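PDB 4F0Q: restriction endonuclease from Mycobacterium sp., which is a cytosine-methylation-dependent restriction endonuclease that assembles as a tetramer and cleaves modified DNA, probably using a magnesium-containing PD-(D/E)XK nuclease domain. Local coordinates for residues D217-R222 with H240-W245; E301-R306 with A416-M421; A424-G427 with D431-L434. All coordinates share one frame; numbering follows the deposited sequence.

Contact 1. Residues D217-R222 with H240-W245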
ATOM      1  N   ASP A 217     -12.755 -24.648  17.868  1.00 15.52           N
ATOM      2  CA  ASP A 217     -11.950 -23.502  18.270  1.00 14.29           C
ATOM      3  C   ASP A 217     -11.169 -23.833  19.536  1.00 18.01           C
ATOM      4  O   ASP A 217     -11.408 -23.259  20.596  1.00 21.02           O
ATOM      5  CB  ASP A 217     -12.821 -22.264  18.489  1.00 15.29           C
ATOM      6  CG  ASP A 217     -12.000 -21.004  18.695  1.00 15.82           C
ATOM      7  OD1 ASP A 217     -10.905 -20.906  18.103  1.00 14.48           O
ATOM      8  OD2 ASP A 217     -12.444 -20.114  19.451  1.00 16.98           O
ATOM      9  N   GLY A 218     -10.234 -24.770  19.415  1.00 14.47           N
ATOM     10  CA  GLY A 218      -9.435 -25.205  20.543  1.00 17.43           C
ATOM     11  C   GLY A 218      -8.628 -26.445  20.215  1.00 19.03           C
ATOM     12  O   GLY A 218      -8.417 -26.762  19.044  1.00 19.99           O
ATOM     13  N   VAL A 219      -8.174 -27.150  21.246  1.00 15.77           N
ATOM     14  CA  VAL A 219      -7.359 -28.345  21.046  1.00 19.41           C
ATOM     15  C   VAL A 219      -7.805 -29.517  21.917  1.00 20.12           C
ATOM     16  O   VAL A 219      -8.497 -29.339  22.921  1.00 19.02           O
ATOM     17  CB  VAL A 219      -5.861 -28.072  21.323  1.00 18.35           C
ATOM     18  CG1 VAL A 219      -5.296 -27.074  20.320  1.00 16.43           C
ATOM     19  CG2 VAL A 219      -5.664 -27.581  22.748  1.00 20.63           C
ATOM     20  N   ASP A 220      -7.403 -30.717  21.509  1.00 19.02           N
ATOM     21  CA  ASP A 220      -7.610 -31.918  22.302  1.00 18.23           C
ATOM     22  C   ASP A 220      -6.341 -32.151  23.107  1.00 21.01           C
ATOM     23  O   ASP A 220      -5.247 -32.201  22.546  1.00 19.39           O
ATOM     24  CB  ASP A 220      -7.885 -33.116  21.391  1.00 21.18           C
ATOM     25  CG  ASP A 220      -8.456 -34.310  22.139  1.00 18.32           C
ATOM     26  OD1 ASP A 220      -8.204 -34.440  23.356  1.00 20.86           O
ATOM     27  OD2 ASP A 220      -9.158 -35.124  21.504  1.00 16.65           O
ATOM     28  N   PHE A 221      -6.482 -32.292  24.421  1.00 20.77           N
ATOM     29  CA  PHE A 221      -5.319 -32.446  25.289  1.00 21.69           C
ATOM     30  C   PHE A 221      -4.669 -33.822  25.187  1.00 20.05           C
ATOM     31  O   PHE A 221      -3.624 -34.066  25.790  1.00 24.20           O
ATOM     32  CB  PHE A 221      -5.667 -32.122  26.742  1.00 22.51           C
ATOM     33  CG  PHE A 221      -5.041 -30.853  27.238  1.00 24.58           C
ATOM     34  CD1 PHE A 221      -3.703 -30.820  27.597  1.00 23.47           C
ATOM     35  CD2 PHE A 221      -5.785 -29.690  27.339  1.00 24.64           C
ATOM     36  CE1 PHE A 221      -3.121 -29.651  28.049  1.00 29.76           C
ATOM     37  CE2 PHE A 221      -5.209 -28.518  27.793  1.00 23.54           C
ATOM     38  CZ  PHE A 221      -3.876 -28.498  28.146  1.00 27.22           C
ATOM     39  N   ARG A 222      -5.283 -34.718  24.419  1.00 22.69           N
ATOM     40  CA  ARG A 222      -4.686 -36.020  24.149  1.00 20.96           C
ATOM     41  C   ARG A 222      -3.462 -35.864  23.248  1.00 21.04           C
ATOM     42  O   ARG A 222      -2.615 -36.754  23.174  1.00 23.07           O
ATOM     43  CB  ARG A 222      -5.706 -36.969  23.520  1.00 20.91           C
ATOM     44  CG  ARG A 222      -6.838 -37.355  24.458  1.00 21.08           C
ATOM     45  CD  ARG A 222      -7.688 -38.471  23.878  1.00 22.41           C
ATOM     46  NE  ARG A 222      -8.361 -38.068  22.648  1.00 20.62           N
ATOM     47  CZ  ARG A 222      -9.171 -38.856  21.949  1.00 20.65           C
ATOM     48  NH1 ARG A 222      -9.408 -40.095  22.356  1.00 21.23           N
ATOM     49  NH2 ARG A 222      -9.741 -38.407  20.839  1.00 22.13           N
ATOM     50  N   HIS A 240      -4.003 -36.624  17.551  1.00 26.04           N
ATOM     51  CA  HIS A 240      -5.010 -35.771  18.176  1.00 20.61           C
ATOM     52  C   HIS A 240      -4.620 -34.301  18.083  1.00 19.91           C
ATOM     53  O   HIS A 240      -5.139 -33.459  18.816  1.00 17.00           O
ATOM     54  CB  HIS A 240      -5.226 -36.174  19.636  1.00 20.78           C
ATOM     55  CG  HIS A 240      -5.625 -37.606  19.813  1.00 22.34           C
ATOM     56  ND1 HIS A 240      -6.805 -38.116  19.318  1.00 21.44           N
ATOM     57  CD2 HIS A 240      -5.000 -38.636  20.432  1.00 22.28           C
ATOM     58  CE1 HIS A 240      -6.890 -39.399  19.622  1.00 24.61           C
ATOM     59  NE2 HIS A 240      -5.807 -39.739  20.298  1.00 24.11           N
ATOM     60  N   ALA A 241      -3.700 -34.003  17.171  1.00 17.60           N
ATOM     61  CA  ALA A 241      -3.222 -32.641  16.966  1.00 16.07           C
ATOM     62  C   ALA A 241      -4.085 -31.921  15.934  1.00 16.75           C
ATOM     63  O   ALA A 241      -4.703 -32.563  15.085  1.00 18.78           O
ATOM     64  CB  ALA A 241      -1.765 -32.664  16.523  1.00 16.20           C
ATOM     65  N   PRO A 242      -4.146 -30.580  16.014  1.00 17.30           N
ATOM     66  CA  PRO A 242      -4.880 -29.790  15.020  1.00 17.71           C
ATOM     67  C   PRO A 242      -4.314 -29.982  13.616  1.00 18.17           C
ATOM     68  O   PRO A 242      -3.116 -30.220  13.468  1.00 19.72           O
ATOM     69  CB  PRO A 242      -4.644 -28.349  15.481  1.00 17.04           C
ATOM     70  CG  PRO A 242      -4.380 -28.460  16.940  1.00 18.11           C
ATOM     71  CD  PRO A 242      -3.628 -29.742  17.110  1.00 14.33           C
ATOM     72  N   GLU A 243      -5.171 -29.880  12.605  1.00 17.55           N
ATOM     73  CA  GLU A 243      -4.744 -30.029  11.217  1.00 18.56           C
ATOM     74  C   GLU A 243      -3.735 -28.954  10.823  1.00 16.77           C
ATOM     75  O   GLU A 243      -2.841 -29.196  10.013  1.00 21.20           O
ATOM     76  CB  GLU A 243      -5.951 -29.981  10.276  1.00 15.97           C
ATOM     77  CG  GLU A 243      -6.929 -31.136  10.440  1.00 26.77           C
ATOM     78  CD  GLU A 243      -6.455 -32.417   9.773  1.00 32.02           C
ATOM     79  OE1 GLU A 243      -5.313 -32.446   9.266  1.00 33.37           O
ATOM     80  OE2 GLU A 243      -7.230 -33.396   9.751  1.00 41.93           O
ATOM     81  N   SER A 244      -3.888 -27.767  11.403  1.00 20.07           N
ATOM     82  CA  SER A 244      -2.999 -26.645  11.119  1.00 18.64           C
ATOM     83  C   SER A 244      -1.572 -26.935  11.573  1.00 17.60           C
ATOM     84  O   SER A 244      -0.608 -26.596  10.881  1.00 15.64           O
ATOM     85  CB  SER A 244      -3.515 -25.372  11.795  1.00 20.31           C
ATOM     86  OG  SER A 244      -3.631 -25.550  13.196  1.00 15.07           O
ATOM     87  N   TRP A 245      -1.443 -27.568  12.735  1.00 17.54           N
ATOM     88  CA  TRP A 245      -0.132 -27.901  13.275  1.00 18.69           C
ATOM     89  C   TRP A 245       0.527 -29.001  12.451  1.00 15.70           C
ATOM     90  O   TRP A 245       1.743 -29.015  12.280  1.00 17.11           O
ATOM     91  CB  TRP A 245      -0.232 -28.328  14.740  1.00 12.24           C
ATOM     92  CG  TRP A 245       1.100 -28.388  15.417  1.00 13.47           C
ATOM     93  CD1 TRP A 245       1.968 -29.441  15.430  1.00 16.08           C
ATOM     94  CD2 TRP A 245       1.725 -27.345  16.173  1.00 12.72           C
ATOM     95  NE1 TRP A 245       3.092 -29.120  16.152  1.00 15.61           N
ATOM     96  CE2 TRP A 245       2.967 -27.837  16.619  1.00 16.72           C
ATOM     97  CE3 TRP A 245       1.352 -26.043  16.521  1.00 12.41           C
ATOM     98  CZ2 TRP A 245       3.839 -27.074  17.392  1.00 16.15           C
ATOM     99  CZ3 TRP A 245       2.218 -25.288  17.290  1.00 13.55           C
ATOM    100  CH2 TRP A 245       3.448 -25.804  17.714  1.00 14.47           C
TER
HETATM  101  O   HOH W   1      -6.102 -30.934  18.927  1.00 17.44           O

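Contact 2. Residues E301-R306 with A416-M421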
ATOM      1  N   GLU A 301       2.452  17.802  14.932  1.00 17.48           N
ATOM      2  CA  GLU A 301       2.613  17.179  13.621  1.00 20.12           C
ATOM      3  C   GLU A 301       3.916  16.378  13.549  1.00 15.46           C
ATOM      4  O   GLU A 301       3.939  15.257  13.033  1.00 15.35           O
ATOM      5  CB  GLU A 301       2.557  18.228  12.505  1.00 20.34           C
ATOM      6  CG  GLU A 301       1.198  18.894  12.352  1.00 21.55           C
ATOM      7  CD  GLU A 301       1.188  19.972  11.285  1.00 23.66           C
ATOM      8  OE1 GLU A 301       2.277  20.347  10.804  1.00 23.99           O
ATOM      9  OE2 GLU A 301       0.088  20.443  10.925  1.00 21.46           O
ATOM     10  N   LEU A 302       4.995  16.952  14.074  1.00 19.24           N
ATOM     11  CA  LEU A 302       6.284  16.260  14.121  1.00 19.28           C
ATOM     12  C   LEU A 302       6.206  15.017  15.007  1.00 17.34           C
ATOM     13  O   LEU A 302       6.653  13.921  14.620  1.00 17.11           O
ATOM     14  CB  LEU A 302       7.379  17.200  14.629  1.00 14.83           C
ATOM     15  CG  LEU A 302       8.795  16.623  14.677  1.00 19.24           C
ATOM     16  CD1 LEU A 302       9.239  16.176  13.293  1.00 20.03           C
ATOM     17  CD2 LEU A 302       9.772  17.634  15.255  1.00 19.74           C
ATOM     18  N   LEU A 303       5.636  15.196  16.197  1.00 17.27           N
ATOM     19  CA  LEU A 303       5.423  14.083  17.115  1.00 17.76           C
ATOM     20  C   LEU A 303       4.609  12.983  16.446  1.00 15.58           C
ATOM     21  O   LEU A 303       4.900  11.803  16.609  1.00 15.42           O
ATOM     22  CB  LEU A 303       4.711  14.547  18.386  1.00 17.82           C
ATOM     23  CG  LEU A 303       4.336  13.414  19.346  1.00 18.49           C
ATOM     24  CD1 LEU A 303       5.581  12.769  19.936  1.00 16.89           C
ATOM     25  CD2 LEU A 303       3.403  13.897  20.442  1.00 14.53           C
ATOM     26  N   ALA A 304       3.595  13.379  15.685  1.00 18.48           N
ATOM     27  CA  ALA A 304       2.738  12.426  14.992  1.00 13.85           C
ATOM     28  C   ALA A 304       3.495  11.704  13.888  1.00 13.78           C
ATOM     29  O   ALA A 304       3.224  10.540  13.609  1.00 15.61           O
ATOM     30  CB  ALA A 304       1.516  13.121  14.426  1.00 12.95           C
ATOM     31  N   SER A 305       4.437  12.396  13.255  1.00 15.36           N
ATOM     32  CA  SER A 305       5.276  11.764  12.240  1.00 14.93           C
ATOM     33  C   SER A 305       6.161  10.695  12.878  1.00 17.45           C
ATOM     34  O   SER A 305       6.267   9.571  12.367  1.00 16.10           O
ATOM     35  CB  SER A 305       6.129  12.802  11.509  1.00 14.65           C
ATOM     36  OG  SER A 305       7.030  13.443  12.394  1.00 24.87           O
ATOM     37  N   ARG A 306       6.787  11.042  14.000  1.00 17.22           N
ATOM     38  CA  ARG A 306       7.633  10.083  14.709  1.00 13.01           C
ATOM     39  C   ARG A 306       6.839   8.876  15.215  1.00 14.47           C
ATOM     40  O   ARG A 306       7.278   7.729  15.087  1.00 18.84           O
ATOM     41  CB  ARG A 306       8.370  10.763  15.865  1.00 17.36           C
ATOM     42  CG  ARG A 306       9.392  11.794  15.417  1.00 18.84           C
ATOM     43  CD  ARG A 306      10.175  12.349  16.593  1.00 29.05           C
ATOM     44  NE  ARG A 306      11.181  13.318  16.168  1.00 33.98           N
ATOM     45  CZ  ARG A 306      12.011  13.946  16.995  1.00 33.00           C
ATOM     46  NH1 ARG A 306      11.958  13.707  18.298  1.00 32.64           N
ATOM     47  NH2 ARG A 306      12.893  14.813  16.519  1.00 33.18           N
ATOM     48  N   ALA A 416       0.265   4.940  24.271  1.00 17.22           N
ATOM     49  CA  ALA A 416       1.095   3.749  24.431  1.00 19.20           C
ATOM     50  C   ALA A 416       2.397   3.867  23.642  1.00 15.21           C
ATOM     51  O   ALA A 416       3.484   3.590  24.163  1.00 20.29           O
ATOM     52  CB  ALA A 416       0.326   2.506  24.007  1.00 16.63           C
ATOM     53  N   THR A 417       2.276   4.287  22.386  1.00 13.74           N
ATOM     54  CA  THR A 417       3.429   4.441  21.508  1.00 15.65           C
ATOM     55  C   THR A 417       4.400   5.480  22.054  1.00 15.18           C
ATOM     56  O   THR A 417       5.602   5.240  22.118  1.00 19.19           O
ATOM     57  CB  THR A 417       3.008   4.852  20.085  1.00 17.54           C
ATOM     58  OG1 THR A 417       2.041   3.922  19.582  1.00 16.10           O
ATOM     59  CG2 THR A 417       4.213   4.881  19.158  1.00 14.78           C
ATOM     60  N   VAL A 418       3.868   6.633  22.450  1.00 16.40           N
ATOM     61  CA  VAL A 418       4.680   7.710  23.006  1.00 16.26           C
ATOM     62  C   VAL A 418       5.398   7.264  24.278  1.00 16.94           C
ATOM     63  O   VAL A 418       6.585   7.540  24.459  1.00 18.50           O
ATOM     64  CB  VAL A 418       3.831   8.973  23.283  1.00 17.91           C
ATOM     65  CG1 VAL A 418       4.534   9.898  24.260  1.00 17.94           C
ATOM     66  CG2 VAL A 418       3.525   9.702  21.982  1.00 14.31           C
ATOM     67  N   ARG A 419       4.680   6.561  25.148  1.00 20.46           N
ATOM     68  CA  ARG A 419       5.275   6.029  26.370  1.00 19.55           C
ATOM     69  C   ARG A 419       6.410   5.054  26.065  1.00 17.82           C
ATOM     70  O   ARG A 419       7.467   5.102  26.701  1.00 18.64           O
ATOM     71  CB  ARG A 419       4.212   5.359  27.243  1.00 22.09           C
ATOM     72  CG  ARG A 419       3.427   6.328  28.110  1.00 26.94           C
ATOM     73  CD  ARG A 419       2.277   5.633  28.816  1.00 25.87           C
ATOM     74  NE  ARG A 419       2.673   4.339  29.365  1.00 33.32           N
ATOM     75  CZ  ARG A 419       3.231   4.170  30.558  1.00 32.36           C
ATOM     76  NH1 ARG A 419       3.465   5.217  31.337  1.00 36.90           N
ATOM     77  NH2 ARG A 419       3.558   2.953  30.971  1.00 37.76           N
ATOM     78  N   ARG A 420       6.191   4.179  25.088  1.00 17.59           N
ATOM     79  CA  ARG A 420       7.224   3.233  24.670  1.00 18.84           C
ATOM     80  C   ARG A 420       8.464   3.960  24.145  1.00 15.21           C
ATOM     81  O   ARG A 420       9.589   3.647  24.537  1.00 18.61           O
ATOM     82  CB  ARG A 420       6.684   2.281  23.601  1.00 20.80           C
ATOM     83  CG  ARG A 420       7.595   1.100  23.303  1.00 27.32           C
ATOM     84  CD  ARG A 420       7.131   0.320  22.078  1.00 25.72           C
ATOM     85  NE  ARG A 420       5.704   0.013  22.124  1.00 29.06           N
ATOM     86  CZ  ARG A 420       4.796   0.559  21.321  1.00 32.70           C
ATOM     87  NH1 ARG A 420       5.166   1.436  20.399  1.00 27.46           N
ATOM     88  NH2 ARG A 420       3.518   0.223  21.435  1.00 33.77           N
ATOM     89  N   MET A 421       8.244   4.929  23.261  1.00 14.21           N
ATOM     90  CA  MET A 421       9.320   5.726  22.676  1.00 17.33           C
ATOM     91  C   MET A 421      10.142   6.428  23.748  1.00 16.06           C
ATOM     92  O   MET A 421      11.373   6.373  23.747  1.00 16.56           O
ATOM     93  CB  MET A 421       8.743   6.776  21.722  1.00 14.68           C
ATOM     94  CG  MET A 421       8.107   6.212  20.463  1.00 17.95           C
ATOM     95  SD  MET A 421       7.060   7.417  19.617  1.00 18.09           S
ATOM     96  CE  MET A 421       8.218   8.754  19.340  1.00 13.46           C
TER

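Contact 3. Residues A424-G427 with D431-L434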
ATOM      1  N   ALA A 424      12.090   4.015  25.973  1.00 16.86           N
ATOM      2  CA  ALA A 424      13.149   3.303  25.263  1.00 14.19           C
ATOM      3  C   ALA A 424      14.227   4.218  24.687  1.00 14.22           C
ATOM      4  O   ALA A 424      15.266   3.742  24.232  1.00 13.12           O
ATOM      5  CB  ALA A 424      12.553   2.427  24.166  1.00 13.08           C
ATOM      6  N   ASN A 425      13.988   5.526  24.704  1.00 17.49           N
ATOM      7  CA  ASN A 425      14.935   6.460  24.099  1.00 15.49           C
ATOM      8  C   ASN A 425      15.428   7.589  25.004  1.00 14.39           C
ATOM      9  O   ASN A 425      16.570   8.030  24.882  1.00 12.70           O
ATOM     10  CB  ASN A 425      14.360   7.049  22.808  1.00 14.33           C
ATOM     11  CG  ASN A 425      14.118   5.997  21.749  1.00 14.77           C
ATOM     12  OD1 ASN A 425      15.055   5.509  21.119  1.00 18.18           O
ATOM     13  ND2 ASN A 425      12.855   5.641  21.545  1.00 15.86           N
ATOM     14  N   TYR A 426      14.572   8.051  25.911  1.00 17.78           N
ATOM     15  CA  TYR A 426      14.895   9.228  26.711  1.00 15.96           C
ATOM     16  C   TYR A 426      14.825   8.984  28.214  1.00 13.99           C
ATOM     17  O   TYR A 426      14.541   9.900  28.985  1.00 17.66           O
ATOM     18  CB  TYR A 426      13.987  10.395  26.321  1.00 15.74           C
ATOM     19  CG  TYR A 426      14.007  10.693  24.842  1.00 19.25           C
ATOM     20  CD1 TYR A 426      15.143  11.212  24.235  1.00 19.94           C
ATOM     21  CD2 TYR A 426      12.891  10.452  24.048  1.00 17.99           C
ATOM     22  CE1 TYR A 426      15.168  11.485  22.881  1.00 20.53           C
ATOM     23  CE2 TYR A 426      12.908  10.721  22.692  1.00 18.56           C
ATOM     24  CZ  TYR A 426      14.050  11.238  22.115  1.00 21.62           C
ATOM     25  OH  TYR A 426      14.073  11.509  20.767  1.00 29.01           O
ATOM     26  N   GLY A 427      15.090   7.748  28.627  1.00 10.53           N
ATOM     27  CA  GLY A 427      15.116   7.396  30.035  1.00 13.01           C
ATOM     28  C   GLY A 427      13.815   7.670  30.766  1.00 15.19           C
ATOM     29  O   GLY A 427      13.814   7.939  31.968  1.00 15.40           O
ATOM     30  N   ASP A 431       9.374  15.001  28.666  1.00 17.31           N
ATOM     31  CA  ASP A 431       9.765  16.366  28.344  1.00 17.58           C
ATOM     32  C   ASP A 431      10.852  16.432  27.277  1.00 16.86           C
ATOM     33  O   ASP A 431      10.882  17.369  26.485  1.00 20.15           O
ATOM     34  CB  ASP A 431      10.230  17.108  29.597  1.00 18.26           C
ATOM     35  CG  ASP A 431      10.635  18.535  29.304  1.00 21.36           C
ATOM     36  OD1 ASP A 431       9.752  19.419  29.311  1.00 24.75           O
ATOM     37  OD2 ASP A 431      11.837  18.774  29.062  1.00 25.21           O
ATOM     38  N   ALA A 432      11.746  15.449  27.261  1.00 19.11           N
ATOM     39  CA  ALA A 432      12.806  15.417  26.259  1.00 18.12           C
ATOM     40  C   ALA A 432      12.210  15.309  24.859  1.00 19.31           C
ATOM     41  O   ALA A 432      12.566  16.070  23.955  1.00 22.27           O
ATOM     42  CB  ALA A 432      13.756  14.258  26.528  1.00 15.10           C
ATOM     43  N   LEU A 433      11.279  14.372  24.698  1.00 18.87           N
ATOM     44  CA  LEU A 433      10.593  14.179  23.426  1.00 16.07           C
ATOM     45  C   LEU A 433       9.755  15.395  23.045  1.00 21.86           C
ATOM     46  O   LEU A 433       9.821  15.869  21.906  1.00 22.13           O
ATOM     47  CB  LEU A 433       9.712  12.929  23.472  1.00 15.10           C
ATOM     48  CG  LEU A 433       8.889  12.645  22.213  1.00 13.23           C
ATOM     49  CD1 LEU A 433       9.797  12.473  21.006  1.00 17.87           C
ATOM     50  CD2 LEU A 433       8.012  11.418  22.405  1.00 14.30           C
ATOM     51  N   LEU A 434       8.967  15.900  23.993  1.00 23.45           N
ATOM     52  CA  LEU A 434       8.096  17.040  23.704  1.00 19.16           C
ATOM     53  C   LEU A 434       8.897  18.275  23.280  1.00 18.51           C
ATOM     54  O   LEU A 434       8.587  18.915  22.269  1.00 22.30           O
ATOM     55  CB  LEU A 434       7.199  17.369  24.901  1.00 19.00           C
ATOM     56  CG  LEU A 434       6.292  16.253  25.434  1.00 16.87           C
ATOM     57  CD1 LEU A 434       5.205  16.825  26.334  1.00 21.19           C
ATOM     58  CD2 LEU A 434       5.684  15.432  24.305  1.00 21.83           C
TER

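Contact 1. Residues D217-R222 with H240-W245
The guanidinium of Arg222 stacks on the imidazole of His240, with the group centres 3.8 Å apart and the planes inclined by 27°. The tilt brings one part of the ring closer than the rest. CE1 of His240 sits over the middle of the guanidinium and is 3.3 Å from Arg222 CZ, while Arg222 NE lies over the centre of the imidazole. Nearer the backbone, Arg222 CB packs 3.6 Å from His240 CD2, so the arginine covers the ring with both ends of its side chain. A bend at chi3 (-63°) folds the guanidinium back over the ring.

Asp220 holds Arg222 at two places, one ionic and one a capping bond. Its OD2 takes the guanidinium through Arg222 NE, a salt bridge of 3.3 Å in which the nitrogen approaches from above the carboxylate plane. The other oxygen, Asp220 OD1, accepts from the backbone N of Arg222 at 3.1 Å with a nearly straight N-H...O angle of 167°, capping the chain where strand 218-220 gives way to helix 222-227. NH1 of Arg222 is taken by the carbonyl of Ala17. Both segments belong to the AspBHI-type N-terminal region, of the PUA clan; here the edge of a two-stranded antiparallel ribbon, 22-24 with 218-220, meets the chain entering helix 243-251.

A water supplies the link between the backbones, accepting from Asp220 N at 2.9 Å and donating to His240 O at 2.7 Å, which spans a gap the two main chains do not close directly.

Apolar packing completes the list further along. Val219 CG1 reaches Pro242 CG at 3.8 Å, and Pro242, in the N-cap position of helix 243-251, also rests against Trp223.

Contact 2. Residues E301-R306 with A416-M421
Leu303 and Val418 lie across from each other on two helical segments; their CA atoms, the nearest such pair between the segments, are 8.7 Å apart, and the contact is made by side chains. The bridging is sparse and apolar, burying 153 Å² in all. Leu303 contributes its CD1 methyl, which meets Val418 CG2 at 4.2 Å; the CB of Leu303 does not aim at the other helix, but with CG anti to the backbone N (chi1 175°) the branched end is carried nearer to it.

One turn further along each helix, Met421 does the reaching. Its chain bends at the last torsion (chi3 57°) and delivers the CE methyl to the CB of Arg306, 4.0 Å away. Arg306 thus packs through the foot of its side chain, while its extended remainder leads off to Ser436 and Glu440 on helix 430-440. Leu254 of the third subunit touches both Arg306 and Met421, so this end of the contact borders a subunit interface.

Both helices, 297-314 and 411-425, belong to the C-terminal, restriction-endonuclease part of the chain or adjoin it. Leu303 has its side chain about 12 Å from the bound magnesium ion, whose site includes Asp334, Gln355 and Ala356. A helix pair in a chain whose mixed five-stranded sheet includes Gln355 and Ala356 of the metal site is consistent with the PD-(D/E)XK nuclease fold.

Contact 3. Residues A424-G427 with D431-L434
Tyr426 makes every contact with the second segment, touching Ala432 with its root and Leu433 through CE2 of its ring. The CB atoms of Tyr426 and Ala432 are 3.9 Å apart, and the methyl of Ala432 also lies 4.0 Å from Tyr426 CG, placed obliquely to the ring. Farther out, Tyr426 CE2 meets Leu433 CD1 at 3.9 Å and Leu433 CB at 4.0 Å. The tyrosine and leucine side chains cross at about a right angle, with Leu433 CD1 oblique to the ring. All of this is apolar, and it buries 140 Å².

The ring has the backbone N of Leu433 over one face, 4.3 Å above its plane and displaced toward the rim; over the opposite face lies Asn425 CB at 3.9 Å, likewise off-centre. This places the tyrosine between its own chain neighbour and helix 430-440. CG of Tyr426 is anti to the carbonyl carbon (chi1 -54°), which directs the ring past Ala432 toward Leu433.

In the next shell, Asn425 is fixed twice: its ND2 bonds to Met421 O one turn back, and its OD1 accepts from Arg253 N of the third subunit. Leu254 of that subunit packs on both Tyr426 and Leu433, while Arg306 of helix 297-314 touches the same two residues within the chain.

Tyr426 is the first residue after helix 411-425 to leave helical phi/psi, and Gly427 follows with positive phi (58°). This is a short alpha-loop-alpha connection, in which a tyrosine just beyond helix 411-425 packs on the first turn of helix 430-440 beside a subunit interface of the tetramer.

In the fold
The contacts follow one another along the chain, contact 1 closing before contact 2 opens and contact 2 before contact 3. Contact 1 stands apart, its centre 41 Å from that of contact 2 and 46 Å from that of contact 3, on the opposite side of the chain's centre, in the N-terminal, AspBHI-type part of the chain. Contacts 2 and 3 have centres 10 Å apart, share helix 411-425 and touch directly: Leu303 CD1 lies 3.7 Å from Leu433 CD2. Helices 297-314, 411-425 and 430-440 thus form one packed cluster, which also meets the third subunit. The separation fits a protein with distinct N-terminal and nuclease regions, the former probably recognising modified DNA.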